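Local coordinates for hypothetical protein PG1100 (Porphyromonas gingivalis, PDB 1ZBS), which is of unknown function but is probably an N-acetylglucosamine kinase of the ASKHA superfamily, phosphorylating the sugar at the expense of ATP, at residues Y213-V225 and Y248-G260. Residues are numbered along the deposited sequence; the frame is centred on the assembly and turned at random.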
ATOM      1  N   TYR A 213      -2.014  -7.679  19.638  1.00 37.58           N
ATOM      2  CA  TYR A 213      -0.765  -7.302  20.292  1.00 36.66           C
ATOM      3  C   TYR A 213       0.476  -7.705  19.480  1.00 36.14           C
ATOM      4  O   TYR A 213       1.379  -6.894  19.287  1.00 35.53           O
ATOM      5  CB  TYR A 213      -0.698  -7.915  21.704  1.00 37.03           C
ATOM      6  CG  TYR A 213       0.500  -7.461  22.518  1.00 37.49           C
ATOM      7  CD1 TYR A 213       1.767  -8.008  22.304  1.00 38.60           C
ATOM      8  CD2 TYR A 213       0.380  -6.435  23.457  1.00 38.24           C
ATOM      9  CE1 TYR A 213       2.887  -7.539  23.000  1.00 40.11           C
ATOM     10  CE2 TYR A 213       1.492  -5.957  24.157  1.00 41.06           C
ATOM     11  CZ  TYR A 213       2.742  -6.512  23.920  1.00 40.18           C
ATOM     12  OH  TYR A 213       3.847  -6.018  24.579  1.00 40.75           O
ATOM     13  N   SER A 214       0.527  -8.942  19.000  1.00 35.27           N
ATOM     14  CA  SER A 214       1.685  -9.369  18.234  1.00 35.34           C
ATOM     15  C   SER A 214       1.774  -8.583  16.922  1.00 34.83           C
ATOM     16  O   SER A 214       2.866  -8.352  16.401  1.00 32.97           O
ATOM     17  CB  SER A 214       1.627 -10.866  17.943  1.00 35.85           C
ATOM     18  OG  SER A 214       0.647 -11.156  16.967  1.00 43.20           O
ATOM     19  N   LEU A 215       0.626  -8.170  16.387  1.00 33.66           N
ATOM     20  CA  LEU A 215       0.614  -7.392  15.152  1.00 31.46           C
ATOM     21  C   LEU A 215       1.298  -6.040  15.393  1.00 31.23           C
ATOM     22  O   LEU A 215       2.148  -5.616  14.608  1.00 31.06           O
ATOM     23  CB  LEU A 215      -0.822  -7.188  14.654  1.00 31.15           C
ATOM     24  CG  LEU A 215      -1.016  -6.325  13.396  1.00 31.43           C
ATOM     25  CD1 LEU A 215      -2.288  -6.764  12.645  1.00 32.36           C
ATOM     26  CD2 LEU A 215      -1.108  -4.856  13.793  1.00 26.67           C
ATOM     27  N   VAL A 216       0.937  -5.371  16.483  1.00 30.85           N
ATOM     28  CA  VAL A 216       1.530  -4.077  16.812  1.00 31.13           C
ATOM     29  C   VAL A 216       3.003  -4.225  17.174  1.00 31.20           C
ATOM     30  O   VAL A 216       3.838  -3.401  16.800  1.00 27.36           O
ATOM     31  CB  VAL A 216       0.777  -3.411  17.977  1.00 29.87           C
ATOM     32  CG1 VAL A 216       1.481  -2.127  18.394  1.00 28.50           C
ATOM     33  CG2 VAL A 216      -0.656  -3.103  17.537  1.00 28.36           C
ATOM     34  N   GLN A 217       3.297  -5.302  17.896  1.00 32.76           N
ATOM     35  CA  GLN A 217       4.642  -5.624  18.338  1.00 33.22           C
ATOM     36  C   GLN A 217       5.596  -5.876  17.166  1.00 32.80           C
ATOM     37  O   GLN A 217       6.712  -5.351  17.138  1.00 31.50           O
ATOM     38  CB  GLN A 217       4.578  -6.855  19.244  1.00 37.58           C
ATOM     39  CG  GLN A 217       5.904  -7.525  19.564  1.00 42.18           C
ATOM     40  CD  GLN A 217       5.714  -8.808  20.370  1.00 45.06           C
ATOM     41  OE1 GLN A 217       5.486  -8.775  21.585  1.00 44.12           O
ATOM     42  NE2 GLN A 217       5.784  -9.946  19.686  1.00 46.24           N
ATOM     43  N   ASN A 218       5.158  -6.671  16.196  1.00 31.55           N
ATOM     44  CA  ASN A 218       5.996  -6.981  15.052  1.00 30.61           C
ATOM     45  C   ASN A 218       6.258  -5.761  14.189  1.00 29.56           C
ATOM     46  O   ASN A 218       7.330  -5.624  13.596  1.00 26.29           O
ATOM     47  CB  ASN A 218       5.362  -8.083  14.208  1.00 33.88           C
ATOM     48  CG  ASN A 218       5.203  -9.369  14.979  1.00 38.81           C
ATOM     49  OD1 ASN A 218       5.962  -9.639  15.914  1.00 38.45           O
ATOM     50  ND2 ASN A 218       4.224 -10.179  14.592  1.00 41.00           N
ATOM     51  N   SER A 219       5.285  -4.863  14.125  1.00 27.75           N
ATOM     52  CA  SER A 219       5.460  -3.670  13.327  1.00 26.74           C
ATOM     53  C   SER A 219       6.467  -2.732  13.984  1.00 25.05           C
ATOM     54  O   SER A 219       7.313  -2.149  13.303  1.00 23.55           O
ATOM     55  CB  SER A 219       4.126  -2.958  13.131  1.00 27.34           C
ATOM     56  OG  SER A 219       4.253  -1.998  12.092  1.00 31.42           O
ATOM     57  N   PHE A 220       6.377  -2.586  15.304  1.00 24.63           N
ATOM     58  CA  PHE A 220       7.310  -1.727  16.030  1.00 24.07           C
ATOM     59  C   PHE A 220       8.717  -2.309  15.919  1.00 23.96           C
ATOM     60  O   PHE A 220       9.690  -1.574  15.760  1.00 22.72           O
ATOM     61  CB  PHE A 220       6.930  -1.613  17.515  1.00 23.67           C
ATOM     62  CG  PHE A 220       5.748  -0.711  17.785  1.00 26.47           C
ATOM     63  CD1 PHE A 220       5.155   0.030  16.764  1.00 25.92           C
ATOM     64  CD2 PHE A 220       5.240  -0.594  19.077  1.00 26.66           C
ATOM     65  CE1 PHE A 220       4.067   0.864  17.026  1.00 27.25           C
ATOM     66  CE2 PHE A 220       4.157   0.233  19.349  1.00 28.24           C
ATOM     67  CZ  PHE A 220       3.569   0.971  18.319  1.00 28.83           C
ATOM     68  N   ASP A 221       8.825  -3.633  16.003  1.00 23.45           N
ATOM     69  CA  ASP A 221      10.127  -4.282  15.913  1.00 25.65           C
ATOM     70  C   ASP A 221      10.708  -3.999  14.525  1.00 26.05           C
ATOM     71  O   ASP A 221      11.887  -3.663  14.391  1.00 25.05           O
ATOM     72  CB  ASP A 221       9.990  -5.796  16.136  1.00 27.99           C
ATOM     73  CG  ASP A 221      11.337  -6.491  16.264  1.00 31.66           C
ATOM     74  OD1 ASP A 221      12.085  -6.179  17.220  1.00 34.56           O
ATOM     75  OD2 ASP A 221      11.653  -7.345  15.406  1.00 33.95           O
ATOM     76  N   ASP A 222       9.855  -4.127  13.511  1.00 24.31           N
ATOM     77  CA  ASP A 222      10.212  -3.880  12.124  1.00 26.27           C
ATOM     78  C   ASP A 222      10.724  -2.463  11.947  1.00 25.15           C
ATOM     79  O   ASP A 222      11.663  -2.218  11.187  1.00 23.28           O
ATOM     80  CB  ASP A 222       8.991  -4.053  11.218  1.00 30.48           C
ATOM     81  CG  ASP A 222       9.078  -5.277  10.352  1.00 35.49           C
ATOM     82  OD1 ASP A 222       8.487  -6.314  10.727  1.00 37.30           O
ATOM     83  OD2 ASP A 222       9.747  -5.200   9.293  1.00 40.44           O
ATOM     84  N   PHE A 223      10.073  -1.521  12.622  1.00 23.95           N
ATOM     85  CA  PHE A 223      10.493  -0.134  12.528  1.00 23.19           C
ATOM     86  C   PHE A 223      11.917   0.015  13.051  1.00 23.03           C
ATOM     87  O   PHE A 223      12.753   0.656  12.407  1.00 24.69           O
ATOM     88  CB  PHE A 223       9.551   0.788  13.306  1.00 19.36           C
ATOM     89  CG  PHE A 223      10.088   2.184  13.479  1.00 18.98           C
ATOM     90  CD1 PHE A 223      10.783   2.532  14.633  1.00 16.73           C
ATOM     91  CD2 PHE A 223       9.941   3.134  12.472  1.00 15.78           C
ATOM     92  CE1 PHE A 223      11.336   3.807  14.775  1.00 20.22           C
ATOM     93  CE2 PHE A 223      10.489   4.413  12.601  1.00 19.82           C
ATOM     94  CZ  PHE A 223      11.188   4.753  13.758  1.00 19.11           C
ATOM     95  N   LEU A 224      12.206  -0.581  14.202  1.00 23.04           N
ATOM     96  CA  LEU A 224      13.550  -0.477  14.767  1.00 25.63           C
ATOM     97  C   LEU A 224      14.583  -1.083  13.830  1.00 26.06           C
ATOM     98  O   LEU A 224      15.594  -0.453  13.497  1.00 24.31           O
ATOM     99  CB  LEU A 224      13.616  -1.185  16.122  1.00 25.11           C
ATOM    100  CG  LEU A 224      12.770  -0.513  17.199  1.00 25.24           C
ATOM    101  CD1 LEU A 224      12.762  -1.362  18.463  1.00 24.97           C
ATOM    102  CD2 LEU A 224      13.332   0.874  17.476  1.00 26.80           C
ATOM    103  N   VAL A 225      14.313  -2.308  13.399  1.00 25.80           N
ATOM    104  CA  VAL A 225      15.207  -3.017  12.504  1.00 27.55           C
ATOM    105  C   VAL A 225      15.593  -2.216  11.257  1.00 28.86           C
ATOM    106  O   VAL A 225      16.772  -1.964  11.016  1.00 28.17           O
ATOM    107  CB  VAL A 225      14.579  -4.354  12.050  1.00 28.21           C
ATOM    108  CG1 VAL A 225      15.508  -5.060  11.065  1.00 28.47           C
ATOM    109  CG2 VAL A 225      14.327  -5.253  13.266  1.00 29.63           C
ATOM    110  N   TYR A 248       0.828   3.654  22.340  1.00 24.51           N
ATOM    111  CA  TYR A 248       1.344   2.287  22.402  1.00 26.46           C
ATOM    112  C   TYR A 248       2.667   2.216  23.166  1.00 28.77           C
ATOM    113  O   TYR A 248       3.425   1.243  23.028  1.00 27.15           O
ATOM    114  CB  TYR A 248       1.539   1.749  20.983  1.00 27.42           C
ATOM    115  CG  TYR A 248       0.247   1.593  20.211  1.00 28.35           C
ATOM    116  CD1 TYR A 248      -0.486   0.410  20.269  1.00 30.37           C
ATOM    117  CD2 TYR A 248      -0.254   2.636  19.436  1.00 29.26           C
ATOM    118  CE1 TYR A 248      -1.681   0.268  19.573  1.00 30.41           C
ATOM    119  CE2 TYR A 248      -1.450   2.511  18.740  1.00 29.49           C
ATOM    120  CZ  TYR A 248      -2.158   1.322  18.809  1.00 30.52           C
ATOM    121  OH  TYR A 248      -3.328   1.183  18.101  1.00 29.44           O
ATOM    122  N   ARG A 249       2.932   3.243  23.976  1.00 29.07           N
ATOM    123  CA  ARG A 249       4.167   3.319  24.753  1.00 32.69           C
ATOM    124  C   ARG A 249       4.555   2.018  25.443  1.00 32.37           C
ATOM    125  O   ARG A 249       5.698   1.587  25.343  1.00 31.84           O
ATOM    126  CB  ARG A 249       4.100   4.468  25.780  1.00 35.18           C
ATOM    127  CG  ARG A 249       2.910   4.456  26.729  1.00 39.24           C
ATOM    128  CD  ARG A 249       3.044   5.580  27.759  1.00 43.17           C
ATOM    129  NE  ARG A 249       1.883   5.671  28.636  1.00 45.64           N
ATOM    130  CZ  ARG A 249       0.698   6.151  28.266  1.00 46.22           C
ATOM    131  NH1 ARG A 249       0.514   6.595  27.031  1.00 43.91           N
ATOM    132  NH2 ARG A 249      -0.316   6.163  29.126  1.00 46.79           N
ATOM    133  N   GLU A 250       3.612   1.386  26.129  1.00 33.61           N
ATOM    134  CA  GLU A 250       3.914   0.134  26.809  1.00 36.21           C
ATOM    135  C   GLU A 250       4.527  -0.861  25.830  1.00 34.62           C
ATOM    136  O   GLU A 250       5.612  -1.389  26.071  1.00 35.43           O
ATOM    137  CB  GLU A 250       2.648  -0.488  27.413  1.00 39.68           C
ATOM    138  CG  GLU A 250       2.035   0.249  28.608  1.00 46.29           C
ATOM    139  CD  GLU A 250       1.466   1.619  28.261  1.00 50.39           C
ATOM    140  OE1 GLU A 250       0.958   1.796  27.127  1.00 52.13           O
ATOM    141  OE2 GLU A 250       1.515   2.518  29.137  1.00 53.60           O
ATOM    142  N   VAL A 251       3.829  -1.113  24.726  1.00 33.31           N
ATOM    143  CA  VAL A 251       4.305  -2.061  23.725  1.00 32.31           C
ATOM    144  C   VAL A 251       5.647  -1.634  23.139  1.00 32.01           C
ATOM    145  O   VAL A 251       6.528  -2.468  22.897  1.00 31.86           O
ATOM    146  CB  VAL A 251       3.295  -2.225  22.572  1.00 33.28           C
ATOM    147  CG1 VAL A 251       3.777  -3.297  21.614  1.00 31.50           C
ATOM    148  CG2 VAL A 251       1.927  -2.582  23.123  1.00 32.37           C
ATOM    149  N   LEU A 252       5.792  -0.333  22.911  1.00 31.05           N
ATOM    150  CA  LEU A 252       7.023   0.222  22.365  1.00 29.63           C
ATOM    151  C   LEU A 252       8.203  -0.068  23.304  1.00 30.19           C
ATOM    152  O   LEU A 252       9.307  -0.372  22.846  1.00 28.81           O
ATOM    153  CB  LEU A 252       6.861   1.736  22.153  1.00 27.81           C
ATOM    154  CG  LEU A 252       8.055   2.436  21.498  1.00 27.11           C
ATOM    155  CD1 LEU A 252       8.338   1.764  20.168  1.00 24.54           C
ATOM    156  CD2 LEU A 252       7.777   3.927  21.296  1.00 26.64           C
ATOM    157  N   SER A 253       7.968   0.020  24.614  1.00 29.47           N
ATOM    158  CA  SER A 253       9.016  -0.260  25.607  1.00 32.34           C
ATOM    159  C   SER A 253       9.472  -1.714  25.536  1.00 33.79           C
ATOM    160  O   SER A 253      10.671  -2.004  25.511  1.00 34.79           O
ATOM    161  CB  SER A 253       8.517   0.001  27.031  1.00 31.22           C
ATOM    162  OG  SER A 253       8.760   1.334  27.440  1.00 35.08           O
ATOM    163  N   SER A 254       8.506  -2.625  25.521  1.00 35.25           N
ATOM    164  CA  SER A 254       8.802  -4.047  25.467  1.00 35.89           C
ATOM    165  C   SER A 254       9.622  -4.402  24.241  1.00 36.58           C
ATOM    166  O   SER A 254      10.570  -5.177  24.327  1.00 35.15           O
ATOM    167  CB  SER A 254       7.511  -4.852  25.453  1.00 38.00           C
ATOM    168  OG  SER A 254       7.783  -6.202  25.114  1.00 44.32           O
ATOM    169  N   VAL A 255       9.240  -3.841  23.094  1.00 36.78           N
ATOM    170  CA  VAL A 255       9.949  -4.098  21.845  1.00 35.50           C
ATOM    171  C   VAL A 255      11.396  -3.610  21.934  1.00 34.71           C
ATOM    172  O   VAL A 255      12.324  -4.355  21.642  1.00 34.76           O
ATOM    173  CB  VAL A 255       9.254  -3.406  20.655  1.00 37.53           C
ATOM    174  CG1 VAL A 255      10.079  -3.601  19.391  1.00 37.66           C
ATOM    175  CG2 VAL A 255       7.852  -3.977  20.466  1.00 38.30           C
ATOM    176  N   ILE A 256      11.572  -2.356  22.336  1.00 33.37           N
ATOM    177  CA  ILE A 256      12.893  -1.773  22.481  1.00 32.62           C
ATOM    178  C   ILE A 256      13.746  -2.623  23.426  1.00 35.76           C
ATOM    179  O   ILE A 256      14.870  -3.000  23.094  1.00 35.10           O
ATOM    180  CB  ILE A 256      12.805  -0.334  23.054  1.00 31.56           C
ATOM    181  CG1 ILE A 256      12.211   0.609  22.009  1.00 31.03           C
ATOM    182  CG2 ILE A 256      14.185   0.130  23.527  1.00 27.65           C
ATOM    183  CD1 ILE A 256      11.816   1.987  22.546  1.00 29.19           C
ATOM    184  N   LYS A 257      13.200  -2.922  24.600  1.00 37.19           N
ATOM    185  CA  LYS A 257      13.902  -3.721  25.602  1.00 41.06           C
ATOM    186  C   LYS A 257      14.303  -5.069  25.003  1.00 42.55           C
ATOM    187  O   LYS A 257      15.447  -5.507  25.125  1.00 42.51           O
ATOM    188  CB  LYS A 257      12.985  -3.958  26.808  1.00 44.51           C
ATOM    189  CG  LYS A 257      13.695  -4.178  28.133  1.00 48.72           C
ATOM    190  CD  LYS A 257      13.596  -2.932  29.018  1.00 52.00           C
ATOM    191  CE  LYS A 257      12.144  -2.631  29.393  1.00 52.13           C
ATOM    192  NZ  LYS A 257      11.987  -1.415  30.243  1.00 53.10           N
ATOM    193  N   LYS A 258      13.345  -5.714  24.348  1.00 43.16           N
ATOM    194  CA  LYS A 258      13.561  -7.016  23.739  1.00 46.02           C
ATOM    195  C   LYS A 258      14.730  -7.051  22.752  1.00 45.94           C
ATOM    196  O   LYS A 258      15.303  -8.114  22.507  1.00 45.73           O
ATOM    197  CB  LYS A 258      12.270  -7.476  23.063  1.00 48.28           C
ATOM    198  CG  LYS A 258      12.229  -8.939  22.673  1.00 52.21           C
ATOM    199  CD  LYS A 258      10.779  -9.402  22.541  1.00 55.38           C
ATOM    200  CE  LYS A 258      10.671 -10.797  21.942  1.00 57.44           C
ATOM    201  NZ  LYS A 258      11.067 -10.824  20.501  1.00 59.24           N
ATOM    202  N   ARG A 259      15.097  -5.903  22.192  1.00 45.40           N
ATOM    203  CA  ARG A 259      16.221  -5.869  21.259  1.00 45.68           C
ATOM    204  C   ARG A 259      17.503  -5.366  21.912  1.00 44.59           C
ATOM    205  O   ARG A 259      18.496  -5.117  21.229  1.00 45.26           O
ATOM    206  CB  ARG A 259      15.899  -5.009  20.035  1.00 45.83           C
ATOM    207  CG  ARG A 259      14.745  -5.529  19.216  1.00 46.24           C
ATOM    208  CD  ARG A 259      15.000  -5.325  17.738  1.00 47.53           C
ATOM    209  NE  ARG A 259      15.930  -6.304  17.181  1.00 45.29           N
ATOM    210  CZ  ARG A 259      15.565  -7.330  16.418  1.00 43.57           C
ATOM    211  NH1 ARG A 259      14.288  -7.519  16.116  1.00 42.53           N
ATOM    212  NH2 ARG A 259      16.476  -8.160  15.938  1.00 44.63           N
ATOM    213  N   GLY A 260      17.471  -5.217  23.234  1.00 43.19           N
ATOM    214  CA  GLY A 260      18.641  -4.770  23.965  1.00 41.60           C
ATOM    215  C   GLY A 260      18.939  -3.290  23.863  1.00 41.49           C
ATOM    216  O   GLY A 260      20.043  -2.845  24.190  1.00 41.09           O
TER
HETATM  217  O   HOH W   1      11.835  -6.765  19.758  1.00 29.80           O
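Val251 and Val255, one turn apart on helix 249-258, pack knobs-into-holes against helix 210-229. Val251 enters among Tyr213, Val216, Gln217 and Phe220; its CG2 approaches Tyr213 CE2 at 3.6 Å, while CG1 faces Val216 and Phe220. Val255 sits among Gln217, Phe220, Asp221 and Leu224, its CG1 3.5 Å from Asp221 CA, so this branch rests on the opposing backbone. The short axes approach to 9.3 Å and cross at -53°.

The Phe220 ring reaches toward the start of helix 249-258, its CE2 meeting Tyr248 and its CD2 meeting Leu252. Phe220 CE2 lies 3.4 Å from Tyr248 CB, which meets the ring at its edge, and Phe220 presents that edge to the Tyr248 face in an offset T-shaped pair, planes at 85°. Val216 CG1 adds a contact at 3.7 Å to Tyr248 CD1.

At the other end Arg259, just beyond the helix, makes a salt bridge with Asp221. Arg259 NH1 lies 2.7 Å from Asp221 OD2 and donates a nearly straight hydrogen bond (164°) to Asp221 OD1 at 2.8 Å. Asp221 OD1 accepts it through its syn lone pair, so one nitrogen lies close to both carboxylate oxygens, hydrogen-bonded to OD1 and ion-paired with OD2. Bends at chi2 and chi3 fold the arginine back to this position, with Val225 CG2 over one face of its guanidinium. A water donating to Asp221 OD1 and Val255 O forms a second polar link.

Farther out, Ser200 hydrogen-bonds the Tyr248 hydroxyl. Phe240 of strand 238-241 backs Leu252 and Ile256, and Leu224 packs on Leu238, placing both helices against that sheet. The chemistry implies an apolar, shape-matched interface with a salt bridge at the C-terminal end of helix 249-258 that probably helps hold the helices together.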